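Local structure of Ets DNA-binding protein pokkuri (Drosophila melanogaster, 1SV0) at residues 6-14 / 69-77. The protein acts as an ETS-family, DNA-binding transcriptional repressor that holds back photoreceptor development in opposition to Ras signalling, represented here by its SAM (Pointed) domain. The protein carries 1 engineered substitution. Numbering follows the deposited sequence.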
ATOM      1  N   LEU A   6     -12.655 -15.830  -6.569  1.00 49.61           N
ATOM      2  CA  LEU A   6     -12.387 -14.870  -7.638  1.00 47.96           C
ATOM      3  C   LEU A   6     -11.615 -15.491  -8.792  1.00 46.90           C
ATOM      4  O   LEU A   6     -10.631 -16.192  -8.575  1.00 45.17           O
ATOM      5  CB  LEU A   6     -11.580 -13.688  -7.096  1.00 48.03           C
ATOM      6  CG  LEU A   6     -12.313 -12.431  -6.613  1.00 49.52           C
ATOM      7  CD1 LEU A   6     -13.443 -12.799  -5.669  1.00 49.45           C
ATOM      8  CD2 LEU A   6     -11.310 -11.510  -5.930  1.00 50.29           C
ATOM      9  N   PRO A   7     -12.053 -15.245 -10.038  1.00 46.88           N
ATOM     10  CA  PRO A   7     -11.322 -15.823 -11.170  1.00 47.77           C
ATOM     11  C   PRO A   7      -9.921 -15.221 -11.246  1.00 49.02           C
ATOM     12  O   PRO A   7      -9.704 -14.080 -10.825  1.00 47.90           O
ATOM     13  CB  PRO A   7     -12.198 -15.469 -12.372  1.00 46.69           C
ATOM     14  CG  PRO A   7     -12.915 -14.258 -11.942  1.00 47.94           C
ATOM     15  CD  PRO A   7     -13.255 -14.534 -10.500  1.00 47.38           C
ATOM     16  N   SER A   8      -8.977 -15.999 -11.768  1.00 48.21           N
ATOM     17  CA  SER A   8      -7.584 -15.580 -11.876  1.00 49.18           C
ATOM     18  C   SER A   8      -7.364 -14.289 -12.657  1.00 48.62           C
ATOM     19  O   SER A   8      -6.561 -13.444 -12.260  1.00 49.21           O
ATOM     20  CB  SER A   8      -6.754 -16.697 -12.515  1.00 51.13           C
ATOM     21  OG  SER A   8      -7.165 -16.926 -13.849  1.00 53.29           O
ATOM     22  N   ASP A   9      -8.060 -14.142 -13.777  1.00 47.64           N
ATOM     23  CA  ASP A   9      -7.915 -12.947 -14.596  1.00 45.90           C
ATOM     24  C   ASP A   9      -8.918 -11.887 -14.157  1.00 43.11           C
ATOM     25  O   ASP A   9     -10.113 -12.005 -14.424  1.00 42.97           O
ATOM     26  CB  ASP A   9      -8.118 -13.294 -16.073  1.00 47.87           C
ATOM     27  CG  ASP A   9      -7.959 -12.093 -16.977  1.00 50.74           C
ATOM     28  OD1 ASP A   9      -6.963 -11.358 -16.818  1.00 51.80           O
ATOM     29  OD2 ASP A   9      -8.826 -11.883 -17.849  1.00 54.31           O
ATOM     30  N   PRO A  10      -8.438 -10.831 -13.477  1.00 41.45           N
ATOM     31  CA  PRO A  10      -9.283  -9.735 -12.987  1.00 40.92           C
ATOM     32  C   PRO A  10     -10.193  -9.140 -14.062  1.00 41.51           C
ATOM     33  O   PRO A  10     -11.297  -8.672 -13.773  1.00 40.17           O
ATOM     34  CB  PRO A  10      -8.268  -8.714 -12.478  1.00 40.38           C
ATOM     35  CG  PRO A  10      -7.094  -9.556 -12.083  1.00 40.72           C
ATOM     36  CD  PRO A  10      -7.016 -10.559 -13.198  1.00 41.27           C
ATOM     37  N   ARG A  11      -9.723  -9.149 -15.304  1.00 42.15           N
ATOM     38  CA  ARG A  11     -10.503  -8.602 -16.404  1.00 42.86           C
ATOM     39  C   ARG A  11     -11.833  -9.326 -16.577  1.00 42.25           C
ATOM     40  O   ARG A  11     -12.726  -8.834 -17.263  1.00 43.43           O
ATOM     41  CB  ARG A  11      -9.693  -8.668 -17.699  1.00 45.68           C
ATOM     42  CG  ARG A  11      -8.559  -7.660 -17.758  1.00 47.22           C
ATOM     43  CD  ARG A  11      -7.702  -7.870 -18.993  1.00 49.08           C
ATOM     44  NE  ARG A  11      -6.740  -8.953 -18.816  1.00 51.29           N
ATOM     45  CZ  ARG A  11      -6.613  -9.985 -19.643  1.00 54.08           C
ATOM     46  NH1 ARG A  11      -7.398 -10.080 -20.709  1.00 55.44           N
ATOM     47  NH2 ARG A  11      -5.693 -10.914 -19.411  1.00 53.96           N
ATOM     48  N   LEU A  12     -11.969 -10.488 -15.946  1.00 41.60           N
ATOM     49  CA  LEU A  12     -13.202 -11.262 -16.046  1.00 40.74           C
ATOM     50  C   LEU A  12     -14.079 -11.125 -14.799  1.00 39.78           C
ATOM     51  O   LEU A  12     -15.135 -11.745 -14.706  1.00 39.67           O
ATOM     52  CB  LEU A  12     -12.873 -12.737 -16.284  1.00 42.35           C
ATOM     53  CG  LEU A  12     -11.998 -13.041 -17.505  1.00 45.24           C
ATOM     54  CD1 LEU A  12     -11.803 -14.539 -17.635  1.00 45.93           C
ATOM     55  CD2 LEU A  12     -12.646 -12.483 -18.763  1.00 46.60           C
ATOM     56  N   TRP A  13     -13.649 -10.306 -13.848  1.00 36.33           N
ATOM     57  CA  TRP A  13     -14.414 -10.128 -12.617  1.00 35.75           C
ATOM     58  C   TRP A  13     -15.770  -9.476 -12.802  1.00 34.52           C
ATOM     59  O   TRP A  13     -15.936  -8.575 -13.621  1.00 33.88           O
ATOM     60  CB  TRP A  13     -13.622  -9.300 -11.595  1.00 32.99           C
ATOM     61  CG  TRP A  13     -12.440 -10.005 -11.025  1.00 33.50           C
ATOM     62  CD1 TRP A  13     -12.155 -11.338 -11.121  1.00 33.18           C
ATOM     63  CD2 TRP A  13     -11.398  -9.428 -10.229  1.00 32.04           C
ATOM     64  NE1 TRP A  13     -11.000 -11.627 -10.433  1.00 33.13           N
ATOM     65  CE2 TRP A  13     -10.517 -10.472  -9.874  1.00 31.68           C
ATOM     66  CE3 TRP A  13     -11.125  -8.128  -9.779  1.00 32.18           C
ATOM     67  CZ2 TRP A  13      -9.382 -10.259  -9.086  1.00 31.00           C
ATOM     68  CZ3 TRP A  13      -9.987  -7.916  -8.994  1.00 32.03           C
ATOM     69  CH2 TRP A  13      -9.135  -8.978  -8.658  1.00 31.54           C
ATOM     70  N   SER A  14     -16.741  -9.941 -12.024  1.00 34.61           N
ATOM     71  CA  SER A  14     -18.085  -9.376 -12.043  1.00 35.85           C
ATOM     72  C   SER A  14     -17.995  -8.141 -11.144  1.00 36.45           C
ATOM     73  O   SER A  14     -16.940  -7.881 -10.563  1.00 33.87           O
ATOM     74  CB  SER A  14     -19.078 -10.371 -11.439  1.00 36.61           C
ATOM     75  OG  SER A  14     -18.775 -10.606 -10.068  1.00 36.18           O
ATOM     76  N   LEU A  69      -3.422  -4.647  -8.734  1.00 31.38           N
ATOM     77  CA  LEU A  69      -4.324  -5.127  -9.772  1.00 32.61           C
ATOM     78  C   LEU A  69      -3.546  -5.463 -11.044  1.00 31.86           C
ATOM     79  O   LEU A  69      -3.713  -6.541 -11.606  1.00 32.47           O
ATOM     80  CB  LEU A  69      -5.396  -4.074 -10.066  1.00 32.68           C
ATOM     81  CG  LEU A  69      -6.449  -4.408 -11.124  1.00 33.91           C
ATOM     82  CD1 LEU A  69      -7.143  -5.710 -10.747  1.00 32.74           C
ATOM     83  CD2 LEU A  69      -7.469  -3.252 -11.234  1.00 31.60           C
ATOM     84  N   GLN A  70      -2.702  -4.540 -11.496  1.00 33.19           N
ATOM     85  CA  GLN A  70      -1.900  -4.768 -12.700  1.00 36.65           C
ATOM     86  C   GLN A  70      -1.089  -6.060 -12.534  1.00 38.10           C
ATOM     87  O   GLN A  70      -0.967  -6.859 -13.464  1.00 36.69           O
ATOM     88  CB  GLN A  70      -0.941  -3.597 -12.934  1.00 38.41           C
ATOM     89  CG  GLN A  70      -1.424  -2.456 -13.843  1.00 42.16           C
ATOM     90  CD  GLN A  70      -2.913  -2.467 -14.157  1.00 42.65           C
ATOM     91  OE1 GLN A  70      -3.335  -2.989 -15.188  1.00 42.71           O
ATOM     92  NE2 GLN A  70      -3.713  -1.884 -13.267  1.00 42.83           N
ATOM     93  N   MET A  71      -0.535  -6.262 -11.343  1.00 38.39           N
ATOM     94  CA  MET A  71       0.255  -7.463 -11.079  1.00 39.72           C
ATOM     95  C   MET A  71      -0.572  -8.735 -11.173  1.00 38.72           C
ATOM     96  O   MET A  71      -0.089  -9.751 -11.670  1.00 36.51           O
ATOM     97  CB  MET A  71       0.920  -7.378  -9.709  1.00 42.55           C
ATOM     98  CG  MET A  71       2.068  -6.392  -9.676  1.00 49.09           C
ATOM     99  SD  MET A  71       3.170  -6.697 -11.073  1.00 56.40           S
ATOM    100  CE  MET A  71       4.176  -8.061 -10.421  1.00 55.07           C
ATOM    101  N   LEU A  72      -1.815  -8.680 -10.699  1.00 36.87           N
ATOM    102  CA  LEU A  72      -2.700  -9.836 -10.759  1.00 39.53           C
ATOM    103  C   LEU A  72      -2.963 -10.218 -12.212  1.00 40.40           C
ATOM    104  O   LEU A  72      -3.102 -11.401 -12.536  1.00 40.41           O
ATOM    105  CB  LEU A  72      -4.025  -9.535 -10.048  1.00 41.02           C
ATOM    106  CG  LEU A  72      -4.076  -9.739  -8.522  1.00 43.61           C
ATOM    107  CD1 LEU A  72      -2.802  -9.244  -7.873  1.00 46.23           C
ATOM    108  CD2 LEU A  72      -5.285  -9.016  -7.950  1.00 42.55           C
ATOM    109  N   ILE A  73      -3.038  -9.216 -13.084  1.00 40.86           N
ATOM    110  CA  ILE A  73      -3.269  -9.470 -14.503  1.00 42.63           C
ATOM    111  C   ILE A  73      -2.035 -10.149 -15.089  1.00 44.01           C
ATOM    112  O   ILE A  73      -2.137 -11.202 -15.716  1.00 43.10           O
ATOM    113  CB  ILE A  73      -3.546  -8.172 -15.273  1.00 41.47           C
ATOM    114  CG1 ILE A  73      -4.755  -7.458 -14.658  1.00 41.38           C
ATOM    115  CG2 ILE A  73      -3.822  -8.490 -16.740  1.00 42.84           C
ATOM    116  CD1 ILE A  73      -5.068  -6.104 -15.277  1.00 40.52           C
ATOM    117  N   ILE A  74      -0.870  -9.545 -14.875  1.00 47.07           N
ATOM    118  CA  ILE A  74       0.390 -10.114 -15.356  1.00 49.93           C
ATOM    119  C   ILE A  74       0.391 -11.580 -14.937  1.00 52.36           C
ATOM    120  O   ILE A  74       0.615 -12.476 -15.748  1.00 52.15           O
ATOM    121  CB  ILE A  74       1.617  -9.442 -14.686  1.00 49.46           C
ATOM    122  CG1 ILE A  74       1.582  -7.924 -14.891  1.00 50.81           C
ATOM    123  CG2 ILE A  74       2.895 -10.033 -15.239  1.00 47.24           C
ATOM    124  CD1 ILE A  74       1.669  -7.483 -16.322  1.00 52.02           C
ATOM    125  N   GLU A  75       0.113 -11.799 -13.656  1.00 55.56           N
ATOM    126  CA  GLU A  75       0.081 -13.129 -13.062  1.00 58.71           C
ATOM    127  C   GLU A  75      -0.896 -14.104 -13.694  1.00 59.58           C
ATOM    128  O   GLU A  75      -0.568 -15.277 -13.860  1.00 60.49           O
ATOM    129  CB  GLU A  75      -0.217 -13.023 -11.566  1.00 61.03           C
ATOM    130  CG  GLU A  75       0.915 -13.515 -10.699  1.00 64.29           C
ATOM    131  CD  GLU A  75       2.254 -12.986 -11.170  1.00 67.88           C
ATOM    132  OE1 GLU A  75       2.405 -11.746 -11.268  1.00 68.98           O
ATOM    133  OE2 GLU A  75       3.155 -13.808 -11.447  1.00 69.10           O
ATOM    134  N   SER A  76      -2.090 -13.635 -14.038  1.00 60.43           N
ATOM    135  CA  SER A  76      -3.087 -14.511 -14.642  1.00 62.24           C
ATOM    136  C   SER A  76      -2.493 -15.210 -15.864  1.00 64.61           C
ATOM    137  O   SER A  76      -2.984 -16.253 -16.292  1.00 63.52           O
ATOM    138  CB  SER A  76      -4.331 -13.718 -15.049  1.00 61.05           C
ATOM    139  OG  SER A  76      -4.069 -12.869 -16.152  1.00 61.27           O
ATOM    140  N   HIS A  77      -1.430 -14.628 -16.414  1.00 68.21           N
ATOM    141  CA  HIS A  77      -0.749 -15.195 -17.573  1.00 72.34           C
ATOM    142  C   HIS A  77       0.515 -15.951 -17.160  1.00 74.24           C
ATOM    143  O   HIS A  77       0.640 -17.151 -17.408  1.00 75.00           O
ATOM    144  CB  HIS A  77      -0.379 -14.092 -18.571  1.00 73.57           C
ATOM    145  CG  HIS A  77      -1.550 -13.541 -19.324  1.00 75.77           C
ATOM    146  ND1 HIS A  77      -2.270 -14.291 -20.231  1.00 76.45           N
ATOM    147  CD2 HIS A  77      -2.137 -12.322 -19.296  1.00 76.49           C
ATOM    148  CE1 HIS A  77      -3.248 -13.557 -20.727  1.00 76.99           C
ATOM    149  NE2 HIS A  77      -3.192 -12.357 -20.177  1.00 77.25           N
TER
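With CG of Trp13 anti to its own carbonyl carbon (chi1 -70°) and CG of Leu69 anti to its backbone N (chi1 -179°), the indole and the leucine run alongside one another, pointing opposite ways, Trp13 CZ3 4.0 Å from Leu69 CD1. The neighbouring ring atom CH2 meets CD2 of Leu72. Pro10 opens the 3-10 segment 10-12, where its ring-fixed phi suits a helical turn and no N-H need be given; its CB lies 3.6 Å from Leu69 CD1, while its CG packs on Leu72 CB, the two side chains crossing at about a right angle, and also reaches Ile73 CG1. The indole is itself clamped, with Pro10 CA over the centre of one face and Leu6 CD2 toward the rim of the other. Trp13 NE1 donates in the ring plane to Pro7 O (2.8 Å, 160°). Were Trp13 replaced by an alanine, Pro7 O would probably lose its donor and a gap open beside Leu69 and Leu72. Phe21 of helix 15-28 meets the same indole, tying the N-terminal arm and helix 62-77 into the SAM bundle. Toward the Ser76-His77 end, Ile73 CG2 lies at the Arg11 guanidinium edge and Asp9 OD2 over its face; Arg11 NH2 salt-bridges Asp9 OD1 (2.9 Å) and is 3.0 Å from His77 NE2. Ser76 OG donates to Ile73 O. The contact thus grades from an apolar patch round buried Pro10, Trp13 and Leu69 to a polar margin, where Asp9 probably offsets Arg11's charge.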